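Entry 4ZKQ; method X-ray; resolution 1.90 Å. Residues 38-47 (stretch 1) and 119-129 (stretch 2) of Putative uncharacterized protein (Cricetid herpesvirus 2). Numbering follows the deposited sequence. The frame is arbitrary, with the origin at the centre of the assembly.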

# COMPACT_ATOMS: atom_id res chain seq x y z
N LEU A 38 -3.77 -16.65 11.49
CA LEU A 38 -3.20 -16.30 12.79
C LEU A 38 -3.54 -17.35 13.84
O LEU A 38 -4.64 -17.89 13.84
N PRO A 39 -2.59 -17.64 14.75
CA PRO A 39 -1.29 -16.99 14.81
C PRO A 39 -0.37 -17.46 13.69
O PRO A 39 -0.55 -18.56 13.16
N ILE A 40 0.61 -16.64 13.34
CA ILE A 40 1.55 -16.97 12.29
C ILE A 40 2.23 -18.31 12.55
O ILE A 40 2.73 -18.55 13.65
N LYS A 41 2.25 -19.17 11.54
CA LYS A 41 2.90 -20.48 11.65
C LYS A 41 3.76 -20.78 10.43
O LYS A 41 4.18 -21.92 10.22
N LEU A 42 4.02 -19.75 9.63
CA LEU A 42 4.82 -19.89 8.41
C LEU A 42 5.97 -18.90 8.42
O LEU A 42 5.85 -17.81 8.98
N PRO A 43 7.10 -19.26 7.79
CA PRO A 43 8.15 -18.25 7.65
C PRO A 43 7.70 -17.13 6.71
O PRO A 43 6.78 -17.32 5.92
N VAL A 44 8.36 -15.98 6.81
CA VAL A 44 8.04 -14.81 6.00
C VAL A 44 7.95 -15.12 4.50
O VAL A 44 7.02 -14.68 3.83
N GLU A 45 8.92 -15.87 3.98
CA GLU A 45 8.99 -16.08 2.55
C GLU A 45 7.83 -16.94 2.06
O GLU A 45 7.36 -16.78 0.93
N ASP A 46 7.34 -17.84 2.92
CA ASP A 46 6.20 -18.67 2.58
C ASP A 46 4.91 -17.85 2.64
O ASP A 46 4.02 -18.05 1.82
N ILE A 47 4.81 -16.96 3.62
CA ILE A 47 3.68 -16.03 3.67
C ILE A 47 3.62 -15.26 2.36
O ILE A 47 2.55 -15.11 1.76
N PRO A 119 4.12 -7.17 20.64
CA PRO A 119 3.48 -8.03 19.64
C PRO A 119 3.53 -9.48 20.05
O PRO A 119 4.32 -9.86 20.91
N GLN A 120 2.67 -10.29 19.44
CA GLN A 120 2.64 -11.71 19.72
C GLN A 120 3.84 -12.38 19.05
O GLN A 120 4.11 -12.14 17.88
N PHE A 121 4.56 -13.20 19.81
CA PHE A 121 5.73 -13.91 19.28
C PHE A 121 5.43 -15.37 19.02
O PHE A 121 4.65 -15.99 19.73
N VAL A 122 6.06 -15.91 17.97
CA VAL A 122 5.96 -17.32 17.64
C VAL A 122 7.31 -17.82 17.18
O VAL A 122 8.18 -17.04 16.80
N THR A 123 7.48 -19.14 17.21
CA THR A 123 8.62 -19.78 16.58
C THR A 123 8.09 -20.63 15.45
O THR A 123 7.10 -21.35 15.62
N VAL A 124 8.71 -20.51 14.28
CA VAL A 124 8.34 -21.32 13.13
C VAL A 124 9.58 -21.99 12.54
O VAL A 124 10.70 -21.52 12.76
N GLN A 125 9.37 -23.08 11.81
CA GLN A 125 10.45 -23.76 11.10
C GLN A 125 10.47 -23.35 9.64
O GLN A 125 9.45 -23.45 8.96
N GLN A 126 11.62 -22.91 9.17
CA GLN A 126 11.77 -22.49 7.77
C GLN A 126 12.09 -23.70 6.90
O GLN A 126 13.21 -24.21 6.96
N PRO A 127 11.12 -24.18 6.10
CA PRO A 127 11.34 -25.44 5.37
C PRO A 127 12.51 -25.40 4.39
O PRO A 127 13.05 -26.46 4.06
N SER A 128 12.89 -24.21 3.93
CA SER A 128 13.97 -24.08 2.95
C SER A 128 15.28 -24.62 3.51
O SER A 128 15.85 -25.56 2.96
N ASP A 129 15.76 -24.02 4.60
CA ASP A 129 17.01 -24.43 5.23
C ASP A 129 16.77 -25.18 6.55
O ASP A 129 17.72 -25.57 7.23

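This is a small, mostly apolar contact, 460 Å² counted over both sides, in which a strand sets alternate side chains against a proline-rich loop and then passes to a sparse polar cluster beside the first turn of a helix.

The rule of the strand is alternation. Gln120, Val122 and Val124 point their CA-to-CB bonds toward the loop, while Thr123 and Gln125 point away, so every second residue is available for packing. The loop answers largely with backbone and prolines. Its CA atoms come within 5.7 Å of the strand between Lys41 CA and Val124 CA, and no backbone hydrogen bond joins the two stretches; the valine side chains fill the space between them.

At the upstream end of the loop, Pro39, preceded by a cis peptide bond and with a C-gamma endo ring, points toward the strand. Pro39 CB lies 3.5 Å from NE2 of Gln120, whose chain is extended (chi1 t, chi2 t), and 4.4 Å from CG1 of Val122. Val122 takes the m rotamer and also reaches Ile40, Val122 CG2 lying 3.5 Å from Ile40 O and 4.2 Å from Ile40 CB. Ile40, m at both chi1 and chi2, starts sideways and leads its end away from the strand, so the strand meets the base of this residue and its carbonyl.

Val124, again m, is the buried centre and has the largest covered area of any residue here. Val124 CG1 sits 3.5 Å from Lys41 C and 3.7 Å from Leu42 N, thus packing on the peptide link between two residues whose own side chains point away. The other methyl, Val124 CG2, comes 4.0 Å from Pro43 N. Here a branched side chain packs on the backbone left uncovered where the Lys41 and Leu42 side chains point away.

Pro43 joins the apolar seam to the helix. The CA-to-CB bond of Pro43, whose ring is C-gamma endo, points toward the second stretch, with Pro43 CB 4.0 Å from Gln126 CG and Pro43 CG 3.6 Å from Pro127 CD. It also occupies the N-cap position, where its carbonyl serves the first turn: Ile47 N donates to Pro43 O at 3.0 Å, and Asp46 N makes a weak bond to Pro43 O at 3.1 Å. Asp46, m, points toward the other stretch and sets Asp46 OD2 3.6 Å from Pro127 CD, a carboxylate oxygen against a proline methylene carbon.

Glu45 reaches across with chi1 p and chi2 t. Glu45 OE2 lies 3.2 Å from Ser128 OG, but that hydroxyl proton has another acceptor within reach and Ser128 is poorly ordered, so this is not a firm anchor. Glu45 OE2 and Gln126 OE1, 3.4 Å apart, are both acceptors and do not bond. A water offers a better link, accepting from Glu45 N at 2.9 Å and donating to Gln126 OE1 at 2.9 Å. Gln126, t at chi1 and chi2, spends its amide nitrogen on its own stretch, Gln126 NE2 donating to Asp129 OD1 at 2.8 Å. Gln126 thus bonds within its own loop through NE2 and, through OE1 and the water, meets the backbone at Glu45 N near the start of the helix.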

# COMPACT_ATOMS: atom_id res chain seq x y z
CB LEU A 38 -3.69 -14.93 13.26
CG LEU A 38 -3.45 -13.74 12.34
CD1 LEU A 38 -3.93 -12.45 13.00
CD2 LEU A 38 -1.99 -13.65 11.99
CB PRO A 39 -0.75 -17.41 16.18
CG PRO A 39 -1.38 -18.75 16.42
CD PRO A 39 -2.75 -18.65 15.81
CB ILE A 40 2.63 -15.88 12.14
CG1 ILE A 40 1.98 -14.54 11.79
CG2 ILE A 40 3.68 -16.29 11.09
CD1 ILE A 40 1.25 -14.54 10.44
CB LYS A 41 1.83 -21.57 11.83
CG LYS A 41 0.82 -21.63 10.69
CD LYS A 41 -0.31 -22.60 10.98
CE LYS A 41 -1.41 -22.50 9.93
NZ LYS A 41 -2.32 -23.68 9.94
CB LEU A 42 3.96 -19.64 7.17
CG LEU A 42 2.84 -20.63 6.85
CD1 LEU A 42 2.04 -20.12 5.65
CD2 LEU A 42 3.39 -22.02 6.58
CB PRO A 43 9.33 -19.03 7.06
CG PRO A 43 8.72 -20.21 6.41
CD PRO A 43 7.50 -20.56 7.22
CB VAL A 44 9.10 -13.70 6.22
CG1 VAL A 44 8.99 -12.60 5.18
CG2 VAL A 44 8.97 -13.12 7.62
CB GLU A 45 10.34 -16.71 2.16
CG GLU A 45 10.61 -18.06 2.81
CD GLU A 45 12.06 -18.51 2.66
OE1 GLU A 45 12.89 -17.70 2.21
OE2 GLU A 45 12.36 -19.67 2.99
CB ASP A 46 6.08 -19.87 3.52
CG ASP A 46 7.09 -20.96 3.22
OD1 ASP A 46 7.85 -20.85 2.24
OD2 ASP A 46 7.12 -21.95 3.98
CB ILE A 47 3.80 -15.03 4.83
CG1 ILE A 47 3.74 -15.76 6.18
CG2 ILE A 47 2.68 -13.98 4.75
CD1 ILE A 47 4.09 -14.88 7.37
CB PRO A 119 4.30 -7.78 18.37
CG PRO A 119 5.63 -7.34 18.86
CD PRO A 119 5.37 -6.57 20.13
CB GLN A 120 1.34 -12.31 19.22
CG GLN A 120 1.16 -13.76 19.56
CD GLN A 120 -0.22 -14.26 19.24
OE1 GLN A 120 -1.15 -13.47 19.03
NE2 GLN A 120 -0.38 -15.57 19.18
CB PHE A 121 6.91 -13.81 20.25
CG PHE A 121 7.68 -12.52 20.16
CD1 PHE A 121 7.17 -11.36 20.69
CD2 PHE A 121 8.92 -12.48 19.53
CE1 PHE A 121 7.87 -10.17 20.60
CE2 PHE A 121 9.62 -11.30 19.44
CZ PHE A 121 9.10 -10.15 19.98
CB VAL A 122 4.92 -17.60 16.53
CG1 VAL A 122 3.52 -17.35 17.04
CG2 VAL A 122 5.22 -16.76 15.29
CB THR A 123 9.42 -20.65 17.58
OG1 THR A 123 9.86 -19.84 18.67
CG2 THR A 123 10.63 -21.27 16.89
CB VAL A 124 7.64 -20.49 12.02
CG1 VAL A 124 6.34 -19.88 12.54
CG2 VAL A 124 8.58 -19.41 11.50
CB GLN A 125 10.29 -25.27 11.21
CG GLN A 125 11.38 -26.04 10.47
CD GLN A 125 11.49 -27.48 10.92
OE1 GLN A 125 10.49 -28.19 11.03
NE2 GLN A 125 12.72 -27.92 11.19
CB GLN A 126 12.86 -21.42 7.65
CG GLN A 126 12.89 -20.74 6.29
CD GLN A 126 13.84 -19.56 6.25
OE1 GLN A 126 13.45 -18.44 5.92
NE2 GLN A 126 15.10 -19.81 6.58
CB PRO A 127 10.02 -25.63 4.60
CG PRO A 127 9.02 -24.78 5.31
CD PRO A 127 9.79 -23.61 5.80
CB SER A 128 14.13 -22.62 2.52
OG SER A 128 14.64 -21.82 3.57
CB ASP A 129 17.91 -23.22 5.47
CG ASP A 129 17.19 -22.08 6.17
OD1 ASP A 129 16.18 -22.33 6.85
OD2 ASP A 129 17.65 -20.92 6.04
O HOH W 1 11.52 -16.39 5.22